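Local coordinates for protein DHC, diheme cytochrome c (Rhodobacter sphaeroides, PDB 2FWT) that carries two covalently bound c-type hemes and probably passes electrons to its partner, the sphaeroides heme protein SHP, at residues Ala22-Pro26 and Leu83-Leu88; Trp30-Met34 and Ile55-Val60. Numbering follows the deposited sequence.

Contact 1: Ala22-Pro26 and Leu83-Leu88; sequences AALLP and LRISEL. With HEC (heme c), chain C.
Neither segment is a regular helix or strand. Residues 22-24 form a short 3-10 turn, closed by a weak hydrogen bond from Leu25 N to Ala22 O (3.4 Å); Leu25 then turns extended (phi/psi -127/152) and Pro26 takes the N-cap of helix 27-34. In 83-88, Arg84 is extended (-125/134), residues 85-87 make a second 3-10 turn, with Glu87 N hydrogen-bonded to Arg84 O (3.2 Å) and Leu88 N to Ile85 O (3.1 Å), and Leu88 is the N-cap of helix 89-98. The backbones come nearest at Leu25 and Ile85, CA to CA 6.4 Å. The side-chain contacts are apolar, and the interface buries 254 Å². Leu25 (m, t) sets CG 3.7 Å from CG1 of Ile85 (m, t); Leu24 CB lies 3.8 Å from Ile85 CD1. The closest approach is Leu88 CD1 to Leu24 O (3.3 Å); Leu88 CD1 is also 4.2 Å from Leu25 CD2. In this diheme cytochrome c (cytochrome c clan), Leu25, Arg84, Ile85 and Ser86 contribute to the pocket of the heme c ligated by His17 and His40, the 83-88 loop holding its propionates through main-chain N, hydroxyl and guanidinium. Ser86 N donates to O1A (2.9 Å) and Ser86 OG to O2A (2.7 Å). Arg84 bridges both propionates: NH1 reaches O2A (3.0 Å) and O1D (2.9 Å), NH2 reaches O1D (2.9 Å). Leu25 CD1 stands 4.0 Å from heme CMA.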
# COMPACT_ATOMS: atom_id res chain seq x y z
N ALA A 22 -5.46 -4.05 1.24
CA ALA A 22 -5.27 -5.06 0.21
C ALA A 22 -5.97 -4.75 -1.11
O ALA A 22 -5.42 -5.00 -2.18
CB ALA A 22 -5.70 -6.42 0.74
N ALA A 23 -7.16 -4.17 -1.03
CA ALA A 23 -7.99 -3.92 -2.19
C ALA A 23 -7.37 -2.96 -3.18
O ALA A 23 -7.86 -2.82 -4.31
CB ALA A 23 -9.30 -3.38 -1.72
N LEU A 24 -6.31 -2.26 -2.77
CA LEU A 24 -5.72 -1.23 -3.63
C LEU A 24 -4.77 -1.74 -4.72
O LEU A 24 -4.52 -1.02 -5.69
CB LEU A 24 -5.03 -0.19 -2.77
CG LEU A 24 -5.74 1.09 -2.30
CD1 LEU A 24 -7.23 1.20 -2.48
CD2 LEU A 24 -5.26 1.56 -0.96
N LEU A 25 -4.23 -2.96 -4.58
CA LEU A 25 -3.34 -3.53 -5.58
C LEU A 25 -3.82 -4.91 -6.00
O LEU A 25 -4.46 -5.63 -5.23
CB LEU A 25 -1.90 -3.65 -5.04
CG LEU A 25 -1.13 -2.33 -4.85
CD1 LEU A 25 0.19 -2.61 -4.17
CD2 LEU A 25 -0.88 -1.67 -6.19
N PRO A 26 -3.49 -5.29 -7.24
CA PRO A 26 -3.78 -6.65 -7.65
C PRO A 26 -2.85 -7.69 -7.00
O PRO A 26 -1.74 -7.37 -6.55
CB PRO A 26 -3.57 -6.61 -9.15
CG PRO A 26 -2.58 -5.50 -9.37
CD PRO A 26 -2.88 -4.48 -8.32
N LEU A 83 4.30 -1.87 -8.57
CA LEU A 83 4.66 -2.03 -7.18
C LEU A 83 4.03 -0.95 -6.30
O LEU A 83 4.07 -1.09 -5.07
CB LEU A 83 6.17 -1.98 -7.00
CG LEU A 83 7.00 -3.27 -7.02
CD1 LEU A 83 6.25 -4.52 -7.36
CD2 LEU A 83 8.25 -3.08 -7.88
N ARG A 84 3.47 0.11 -6.90
CA ARG A 84 2.99 1.26 -6.12
C ARG A 84 1.53 1.53 -6.46
O ARG A 84 1.16 1.60 -7.65
CB ARG A 84 3.81 2.53 -6.41
CG ARG A 84 5.20 2.46 -5.90
CD ARG A 84 5.95 3.72 -6.25
NE ARG A 84 7.28 3.88 -5.63
CZ ARG A 84 7.55 4.47 -4.47
NH1 ARG A 84 6.60 4.85 -3.64
NH2 ARG A 84 8.82 4.60 -4.10
N ILE A 85 0.74 1.74 -5.41
CA ILE A 85 -0.60 2.27 -5.54
C ILE A 85 -0.54 3.63 -6.26
O ILE A 85 -1.35 3.92 -7.16
CB ILE A 85 -1.28 2.42 -4.17
CG1 ILE A 85 -1.44 1.05 -3.48
CG2 ILE A 85 -2.65 3.09 -4.32
CD1 ILE A 85 -1.56 1.16 -1.96
N SER A 86 0.45 4.43 -5.88
CA SER A 86 0.64 5.78 -6.41
C SER A 86 1.05 5.83 -7.88
O SER A 86 1.12 6.91 -8.45
CB SER A 86 1.65 6.53 -5.53
OG SER A 86 2.95 5.98 -5.63
N GLU A 87 1.31 4.68 -8.50
CA GLU A 87 1.60 4.58 -9.93
C GLU A 87 0.46 3.97 -10.76
O GLU A 87 0.58 3.84 -11.98
CB GLU A 87 2.88 3.75 -10.15
CG GLU A 87 4.13 4.48 -9.69
CD GLU A 87 4.50 5.71 -10.53
OE1 GLU A 87 4.52 5.61 -11.79
OE2 GLU A 87 4.80 6.76 -9.94
N LEU A 88 -0.65 3.64 -10.12
CA LEU A 88 -1.77 3.08 -10.84
C LEU A 88 -2.42 4.10 -11.77
O LEU A 88 -2.48 5.26 -11.44
CB LEU A 88 -2.84 2.55 -9.89
CG LEU A 88 -2.41 1.33 -9.07
CD1 LEU A 88 -3.47 1.05 -8.05
CD2 LEU A 88 -2.16 0.13 -9.95
FE HEC C . 6.35 -0.32 2.59
CHA HEC C . 6.20 1.96 0.10
CHB HEC C . 3.67 -1.99 1.23
CHC HEC C . 6.42 -2.55 5.15
CHD HEC C . 9.11 1.21 3.87
NA HEC C . 5.14 -0.06 1.00
C1A HEC C . 5.26 0.96 0.08
C2A HEC C . 4.25 0.83 -0.93
C3A HEC C . 3.53 -0.26 -0.61
C4A HEC C . 4.08 -0.83 0.61
CMA HEC C . 2.34 -0.83 -1.36
CAA HEC C . 4.06 1.79 -2.11
CBA HEC C . 3.29 3.06 -1.73
CGA HEC C . 2.91 3.82 -2.98
O1A HEC C . 1.88 3.46 -3.60
O2A HEC C . 3.62 4.78 -3.36
NB HEC C . 5.25 -1.96 3.10
C1B HEC C . 4.24 -2.53 2.36
C2B HEC C . 3.84 -3.77 3.00
C3B HEC C . 4.63 -3.92 4.08
C4B HEC C . 5.48 -2.75 4.19
CMB HEC C . 2.78 -4.70 2.39
CAB HEC C . 4.67 -5.09 5.09
CBB HEC C . 5.14 -6.28 4.57
NC HEC C . 7.54 -0.59 4.20
C1C HEC C . 7.38 -1.58 5.16
C2C HEC C . 8.36 -1.39 6.19
C3C HEC C . 9.13 -0.35 5.84
C4C HEC C . 8.61 0.17 4.59
CMC HEC C . 8.49 -2.29 7.43
CAC HEC C . 10.36 0.21 6.61
CBC HEC C . 11.38 -0.63 6.95
ND HEC C . 7.44 1.26 2.07
C1D HEC C . 8.59 1.72 2.72
C2D HEC C . 9.14 2.85 2.01
C3D HEC C . 8.25 3.10 0.83
C4D HEC C . 7.22 2.07 0.95
CMD HEC C . 10.39 3.61 2.33
CAD HEC C . 8.44 4.19 -0.21
CBD HEC C . 7.70 5.45 0.26
CGD HEC C . 7.91 6.61 -0.68
O1D HEC C . 8.35 6.37 -1.83
O2D HEC C . 7.61 7.78 -0.26

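Contact 2: Trp30-Met34 and Ile55-Val60. With HEC (heme c), chain C.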
# COMPACT_ATOMS: atom_id res chain seq x y z
N TRP A 30 1.05 -7.52 -4.94
CA TRP A 30 1.35 -7.91 -3.57
C TRP A 30 2.39 -9.03 -3.52
O TRP A 30 3.32 -8.99 -2.71
CB TRP A 30 0.10 -8.31 -2.83
CG TRP A 30 -0.88 -7.20 -2.54
CD1 TRP A 30 -2.17 -7.16 -2.90
CD2 TRP A 30 -0.62 -5.99 -1.82
NE1 TRP A 30 -2.74 -6.03 -2.47
CE2 TRP A 30 -1.82 -5.29 -1.78
CE3 TRP A 30 0.51 -5.44 -1.19
CZ2 TRP A 30 -1.96 -4.06 -1.13
CZ3 TRP A 30 0.39 -4.21 -0.53
CH2 TRP A 30 -0.84 -3.54 -0.50
N THR A 31 2.26 -10.02 -4.38
CA THR A 31 3.24 -11.13 -4.41
C THR A 31 4.64 -10.60 -4.75
O THR A 31 5.65 -10.98 -4.14
CB THR A 31 2.78 -12.23 -5.38
OG1 THR A 31 1.64 -12.88 -4.83
CG2 THR A 31 3.88 -13.23 -5.65
N ALA A 32 4.71 -9.70 -5.71
CA ALA A 32 5.98 -9.12 -6.10
C ALA A 32 6.62 -8.36 -4.96
O ALA A 32 7.84 -8.46 -4.73
CB ALA A 32 5.78 -8.23 -7.30
N LEU A 33 5.83 -7.54 -4.29
CA LEU A 33 6.33 -6.77 -3.16
C LEU A 33 6.78 -7.70 -2.02
O LEU A 33 7.87 -7.53 -1.45
CB LEU A 33 5.27 -5.80 -2.64
CG LEU A 33 5.06 -4.46 -3.32
CD1 LEU A 33 3.83 -3.78 -2.75
CD2 LEU A 33 6.29 -3.55 -3.14
N MET A 34 5.96 -8.69 -1.71
CA MET A 34 6.30 -9.58 -0.58
C MET A 34 7.53 -10.48 -0.86
O MET A 34 8.17 -11.02 0.06
CB MET A 34 5.08 -10.41 -0.19
CG MET A 34 3.91 -9.57 0.31
SD MET A 34 4.27 -8.56 1.76
CE MET A 34 4.55 -9.80 3.02
N ILE A 55 1.10 -12.87 5.60
CA ILE A 55 0.69 -11.52 5.18
C ILE A 55 0.35 -11.60 3.70
O ILE A 55 -0.69 -11.10 3.26
CB ILE A 55 1.79 -10.50 5.47
CG1 ILE A 55 1.93 -10.34 6.99
CG2 ILE A 55 1.59 -9.19 4.74
CD1 ILE A 55 3.19 -9.64 7.38
N GLU A 56 1.22 -12.24 2.94
CA GLU A 56 0.99 -12.36 1.51
C GLU A 56 -0.34 -13.04 1.20
O GLU A 56 -1.09 -12.64 0.32
CB GLU A 56 2.15 -13.08 0.83
CG GLU A 56 2.00 -13.10 -0.67
CD GLU A 56 3.13 -13.78 -1.41
OE1 GLU A 56 4.20 -14.00 -0.80
OE2 GLU A 56 2.92 -14.10 -2.61
N SER A 57 -0.63 -14.11 1.91
CA SER A 57 -1.89 -14.81 1.68
C SER A 57 -3.11 -13.89 1.90
O SER A 57 -4.05 -13.89 1.11
CB SER A 57 -1.97 -16.08 2.55
OG SER A 57 -3.31 -16.61 2.50
N TYR A 58 -3.07 -13.07 2.96
CA TYR A 58 -4.14 -12.14 3.25
C TYR A 58 -4.25 -11.10 2.13
O TYR A 58 -5.36 -10.82 1.65
CB TYR A 58 -3.92 -11.47 4.62
CG TYR A 58 -4.76 -10.23 4.81
CD1 TYR A 58 -6.08 -10.33 5.22
CD2 TYR A 58 -4.25 -8.95 4.58
CE1 TYR A 58 -6.87 -9.21 5.34
CE2 TYR A 58 -5.05 -7.81 4.73
CZ TYR A 58 -6.34 -7.96 5.12
OH TYR A 58 -7.15 -6.86 5.27
N LEU A 59 -3.12 -10.53 1.72
CA LEU A 59 -3.12 -9.47 0.72
C LEU A 59 -3.65 -10.00 -0.60
O LEU A 59 -4.53 -9.40 -1.23
CB LEU A 59 -1.74 -8.86 0.58
CG LEU A 59 -1.21 -8.08 1.79
CD1 LEU A 59 0.29 -7.80 1.63
CD2 LEU A 59 -1.97 -6.80 1.98
N VAL A 60 -3.18 -11.17 -1.00
CA VAL A 60 -3.62 -11.80 -2.23
C VAL A 60 -5.12 -12.13 -2.22
O VAL A 60 -5.83 -11.85 -3.19
CB VAL A 60 -2.76 -13.05 -2.53
CG1 VAL A 60 -3.35 -13.94 -3.63
CG2 VAL A 60 -1.38 -12.60 -2.95
FE HEC C . 6.35 -0.32 2.59
CHA HEC C . 6.20 1.96 0.10
CHB HEC C . 3.67 -1.99 1.23
CHC HEC C . 6.42 -2.55 5.15
CHD HEC C . 9.11 1.21 3.87
NA HEC C . 5.14 -0.06 1.00
C1A HEC C . 5.26 0.96 0.08
C2A HEC C . 4.25 0.83 -0.93
C3A HEC C . 3.53 -0.26 -0.61
C4A HEC C . 4.08 -0.83 0.61
CMA HEC C . 2.34 -0.83 -1.36
CAA HEC C . 4.06 1.79 -2.11
CBA HEC C . 3.29 3.06 -1.73
CGA HEC C . 2.91 3.82 -2.98
O1A HEC C . 1.88 3.46 -3.60
O2A HEC C . 3.62 4.78 -3.36
NB HEC C . 5.25 -1.96 3.10
C1B HEC C . 4.24 -2.53 2.36
C2B HEC C . 3.84 -3.77 3.00
C3B HEC C . 4.63 -3.92 4.08
C4B HEC C . 5.48 -2.75 4.19
CMB HEC C . 2.78 -4.70 2.39
CAB HEC C . 4.67 -5.09 5.09
CBB HEC C . 5.14 -6.28 4.57
NC HEC C . 7.54 -0.59 4.20
C1C HEC C . 7.38 -1.58 5.16
C2C HEC C . 8.36 -1.39 6.19
C3C HEC C . 9.13 -0.35 5.84
C4C HEC C . 8.61 0.17 4.59
CMC HEC C . 8.49 -2.29 7.43
CAC HEC C . 10.36 0.21 6.61
CBC HEC C . 11.38 -0.63 6.95
ND HEC C . 7.44 1.26 2.07
C1D HEC C . 8.59 1.72 2.72
C2D HEC C . 9.14 2.85 2.01
C3D HEC C . 8.25 3.10 0.83
C4D HEC C . 7.22 2.07 0.95
CMD HEC C . 10.39 3.61 2.33
CAD HEC C . 8.44 4.19 -0.21
CBD HEC C . 7.70 5.45 0.26
CGD HEC C . 7.91 6.61 -0.68
O1D HEC C . 8.35 6.37 -1.83
O2D HEC C . 7.61 7.78 -0.26
O HOH W 1 6.20 -13.31 -2.43
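Two helices pack nearly antiparallel, 27-34 against 49-61, with segment axes 9.7 Å apart at 161°, beside the heme c ligated by His17 and His40 in this strand-free diheme cytochrome c of helices and long loops. Trp30 lies opposite Leu59 (CA to CA 6.4 Å) and offers a ring face to it: Leu59 CB sits 3.8 Å from the centroid of the Trp30 five-membered ring, 18° off the normal, a CH-pi contact. The indole NE1 is hydrogen-bonded to Ala22 O, while CZ3 of Trp30 approaches heme CMB at 3.8 Å. Thr31 donates from OG1 to Glu56 OE2 (2.8 Å), and a water links Thr31 O (2.9 Å) to Glu56 OE1 (2.7 Å); Arg52 forms a salt bridge with the same carboxylate. Leu33 contacts the heme instead, CD1 to CMA 3.6 Å. Met34, all m, lies between helix 49-61 and a substituent at the heme edge: its CE is 3.5 Å from Ile55 CG2, and its SD is 4.1 Å from Leu59 CD1 and 3.7 Å from heme CBB.

Contact 2 is nested within contact 1 along the chain: 22-26 comes first, then 30-34 and 55-60, and 83-88 closes the loop. Their centres lie about 12 Å apart, and helix 27-34, which follows Pro26, joins them. They touch through space: Ala22 O is 2.9 Å from Trp30 NE1, a probable hydrogen bond, Leu83 O is 3.6 Å from Leu33 CD1 and Leu83 CD1 is 3.7 Å from Ala32 CB. Both reach the same heme c, contact 1 mainly at the propionates and contact 2 at methyl and thioether substituents. Contact 1 extends toward the other heme: the nearest atoms of the Leu24 side chain and that heme are about 4 Å apart, placing it between the two redox centres.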